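Local coordinates for NADH kinase POS5 (Saccharomyces cerevisiae, PDB 3AFO) that phosphorylates NADH and NAD(+) with ATP, preferring NADH about twofold, and is a key mitochondrial source of the cellular reductant NADPH, at the interface of chains A and B and the interface of chains A and C. Coordinates in Å, arbitrary orientation; residue numbers count along the deposited sequence, not the author numbering. Chains: chain A/B/C, NADH kinase POS5.

Chain A meets two different neighbours here: chain B in contact 1 and chain C in contact 2, with the C-alpha centres of the two patches about 38 Å apart. No residue is common to both. Contact 1 uses the segment just after helix 363-370, plus one leucine of helix 243-246, against the C-terminal tail of chain B; contact 2 uses the loop after strand 316-321 against a residue between strands 23-25 and 33-36 of chain C. Each belongs to a two-fold symmetric interface, so the pair is consistent with the deposited assembly of four copies, although the structure alone does not prove that tetramer in solution.

Contact 1: the interface of chains A and B. Residues chain A 245, 371-372; chain B 378-379.
The backbone N of B:Arg379 donates to the carbonyl O of A:Leu371 over 2.9 Å, with 161° at the hydrogen. Its approach lies in the carbonyl plane on a lone pair, with a C=O...N angle of 144°, a backbone-to-backbone link that uses no side-chain atom. Immediately before this anchor, the ring of B:Phe378 lies across the next residue of chain A. The branch methyl CD2 of A:Leu372 sits over the middle of one ring face, 3.8 Å from the centroid, a CH-pi contact in which the side chains cross obliquely. With chi1 at -65°, CG of B:Phe378 is anti to its own carbonyl carbon, which directs the ring back over A:Leu372 and towards A:Leu245. The carbonyl O of A:Leu372 sits beyond the CD1-CE1 rim of the ring, displaced towards the face that CD2 covers, and is 3.3 Å from CE1 of B:Phe378. CA of A:Leu372 stands higher over that same face, 3.6 Å from CD1 of B:Phe378. At the far end of the ring, CZ touches CD2 of A:Leu245 at 4.0 Å, a marginal contact that hides little surface. A:Leu371 and B:Arg379 cross at about a right angle, and the contact involves the root of the arginine: its CB is 4.0 Å from CA of A:Leu371. One directed backbone bond and a ring laid on leucine thus combine to hold the C-terminal tail of chain B against chain A, probably helping to join the two subunits in the assembly.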
loop_
_atom_site.group_PDB
_atom_site.type_symbol
_atom_site.label_atom_id
_atom_site.label_comp_id
_atom_site.label_asym_id
_atom_site.label_seq_id
_atom_site.Cartn_x
_atom_site.Cartn_y
_atom_site.Cartn_z
ATOM N N LEU A 245 -5.580 9.367 -5.305
ATOM C CA LEU A 245 -5.973 8.721 -4.035
ATOM C C LEU A 245 -6.423 7.285 -4.255
ATOM O O LEU A 245 -5.985 6.369 -3.559
ATOM C CB LEU A 245 -7.092 9.501 -3.335
ATOM C CG LEU A 245 -7.306 9.181 -1.844
ATOM C CD1 LEU A 245 -6.128 9.695 -1.027
ATOM C CD2 LEU A 245 -8.604 9.762 -1.329
ATOM N N LEU A 371 -15.727 14.011 4.947
ATOM C CA LEU A 371 -16.137 13.556 3.625
ATOM C C LEU A 371 -15.402 12.300 3.174
ATOM O O LEU A 371 -16.000 11.424 2.548
ATOM C CB LEU A 371 -15.953 14.670 2.590
ATOM C CG LEU A 371 -16.620 16.004 2.944
ATOM C CD1 LEU A 371 -16.174 17.071 1.964
ATOM C CD2 LEU A 371 -18.159 15.857 2.961
ATOM N N LEU A 372 -14.109 12.217 3.476
ATOM C CA LEU A 372 -13.297 11.079 3.021
ATOM C C LEU A 372 -13.133 9.989 4.087
ATOM O O LEU A 372 -12.698 8.881 3.779
ATOM C CB LEU A 372 -11.924 11.547 2.527
ATOM C CG LEU A 372 -11.874 12.571 1.386
ATOM C CD1 LEU A 372 -10.423 12.804 1.015
ATOM C CD2 LEU A 372 -12.677 12.139 0.168
ATOM N N PHE B 378 -17.246 7.195 0.815
ATOM C CA PHE B 378 -17.081 8.632 1.065
ATOM C C PHE B 378 -18.487 9.217 1.277
ATOM O O PHE B 378 -19.466 8.659 0.773
ATOM C CB PHE B 378 -16.342 9.337 -0.096
ATOM C CG PHE B 378 -14.891 8.884 -0.287
ATOM C CD1 PHE B 378 -14.148 8.370 0.778
ATOM C CD2 PHE B 378 -14.267 9.007 -1.534
ATOM C CE1 PHE B 378 -12.808 7.961 0.596
ATOM C CE2 PHE B 378 -12.927 8.600 -1.726
ATOM C CZ PHE B 378 -12.200 8.087 -0.657
ATOM N N ARG B 379 -18.599 10.306 2.034
ATOM C CA ARG B 379 -19.915 10.900 2.315
ATOM C C ARG B 379 -20.620 11.355 1.025
ATOM O O ARG B 379 -20.138 12.239 0.309
ATOM C CB ARG B 379 -19.810 12.041 3.334
ATOM C CG ARG B 379 -21.159 12.461 3.926
ATOM C CD ARG B 379 -21.023 13.516 5.016
ATOM N NE ARG B 379 -20.478 12.955 6.255
ATOM C CZ ARG B 379 -20.324 13.632 7.395
ATOM N NH1 ARG B 379 -20.669 14.915 7.480
ATOM N NH2 ARG B 379 -19.814 13.022 8.459
#

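Contact 2: the interface of chains A and C. Residues chain A 326-329; chain C 29.
C:Asn29 meets A:Asp329 and the backbone of A:Tyr327, and with 86 Å² hidden it accounts for most of the surface buried in this patch. The site is a loop-to-loop part of the two-fold symmetric interface of chains A and C, repeated with the chains exchanged, and probably helps hold these copies together in the deposited assembly. Amide and carboxylate planes of C:Asn29 and A:Asp329 stand 53° apart. Oxygen faces oxygen: OD1 of C:Asn29 is 3.6 Å from OD1 of A:Asp329, so no hydrogen bond is made between them as modelled, and ND2 of the amide is farther still from that carboxylate oxygen. A chi1 of 57° places CG of C:Asn29 between its backbone N and carbonyl carbon, bringing the amide to the carboxylate, while the carbonyl of the same residue is directed at water 1 and A:Ile328 only flanks it. The A:Tyr327 contribution comes from its main chain, whose carbonyl O faces CB of C:Asn29; their modelled separation is too short to be trusted, so it carries no weight as an interaction. The branch methyl CG2 of A:Ile326 makes an apolar contact, 3.8 Å from CA of C:Asn29, and CG2 of A:Ile328 packs beside the carbonyl O of C:Asn29 at 3.7 Å. An alanine here would keep that backbone carbonyl but remove the amide beside A:Asp329, and would probably leave a gap in front of the carboxylate that lets it turn more freely. A water-mediated link joins the two backbones. Water 1 is 3.0 Å from the carbonyl O of C:Asn29, and it lies 2.9 Å from the backbone N of A:Asp329, with an almost straight angle of 173° at the amide hydrogen.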
loop_
_atom_site.group_PDB
_atom_site.type_symbol
_atom_site.label_atom_id
_atom_site.label_comp_id
_atom_site.label_asym_id
_atom_site.label_seq_id
_atom_site.Cartn_x
_atom_site.Cartn_y
_atom_site.Cartn_z
ATOM N N ILE A 326 11.481 25.324 -13.310
ATOM C CA ILE A 326 12.917 25.528 -13.519
ATOM C C ILE A 326 13.338 24.634 -14.672
ATOM O O ILE A 326 13.115 23.418 -14.643
ATOM C CB ILE A 326 13.762 25.222 -12.249
ATOM C CG1 ILE A 326 13.448 26.220 -11.134
ATOM C CG2 ILE A 326 15.268 25.251 -12.565
ATOM C CD1 ILE A 326 13.868 25.749 -9.742
ATOM N N TYR A 327 13.914 25.248 -15.704
ATOM C CA TYR A 327 14.354 24.511 -16.882
ATOM C C TYR A 327 15.861 24.308 -16.829
ATOM O O TYR A 327 16.614 25.176 -17.257
ATOM C CB TYR A 327 13.969 25.258 -18.174
ATOM C CG TYR A 327 12.481 25.450 -18.373
ATOM C CD1 TYR A 327 11.718 24.474 -19.011
ATOM C CD2 TYR A 327 11.841 26.607 -17.928
ATOM C CE1 TYR A 327 10.354 24.642 -19.193
ATOM C CE2 TYR A 327 10.470 26.786 -18.106
ATOM C CZ TYR A 327 9.738 25.799 -18.744
ATOM O OH TYR A 327 8.383 25.956 -18.928
ATOM N N ILE A 328 16.308 23.169 -16.305
ATOM C CA ILE A 328 17.745 22.883 -16.303
ATOM C C ILE A 328 18.184 22.549 -17.730
ATOM O O ILE A 328 17.387 22.049 -18.532
ATOM C CB ILE A 328 18.172 21.805 -15.259
ATOM C CG1 ILE A 328 17.737 20.402 -15.689
ATOM C CG2 ILE A 328 17.654 22.171 -13.856
ATOM C CD1 ILE A 328 18.442 19.294 -14.941
ATOM N N ASP A 329 19.437 22.862 -18.052
ATOM C CA ASP A 329 19.896 22.833 -19.440
ATOM C C ASP A 329 19.719 21.444 -20.056
ATOM O O ASP A 329 20.190 20.446 -19.512
ATOM C CB ASP A 329 21.331 23.377 -19.557
ATOM C CG ASP A 329 21.420 24.880 -19.235
ATOM O OD1 ASP A 329 20.459 25.634 -19.535
ATOM O OD2 ASP A 329 22.456 25.314 -18.680
ATOM N N ASN C 29 17.974 28.650 -14.013
ATOM C CA ASN C 29 17.886 27.255 -14.461
ATOM C C ASN C 29 18.781 26.240 -13.727
ATOM O O ASN C 29 19.418 25.370 -14.333
ATOM C CB ASN C 29 17.971 27.134 -15.990
ATOM C CG ASN C 29 19.219 27.748 -16.561
ATOM O OD1 ASN C 29 20.327 27.247 -16.350
ATOM N ND2 ASN C 29 19.050 28.840 -17.307
HETATM O O HOH W 1 21.308 23.811 -16.067
#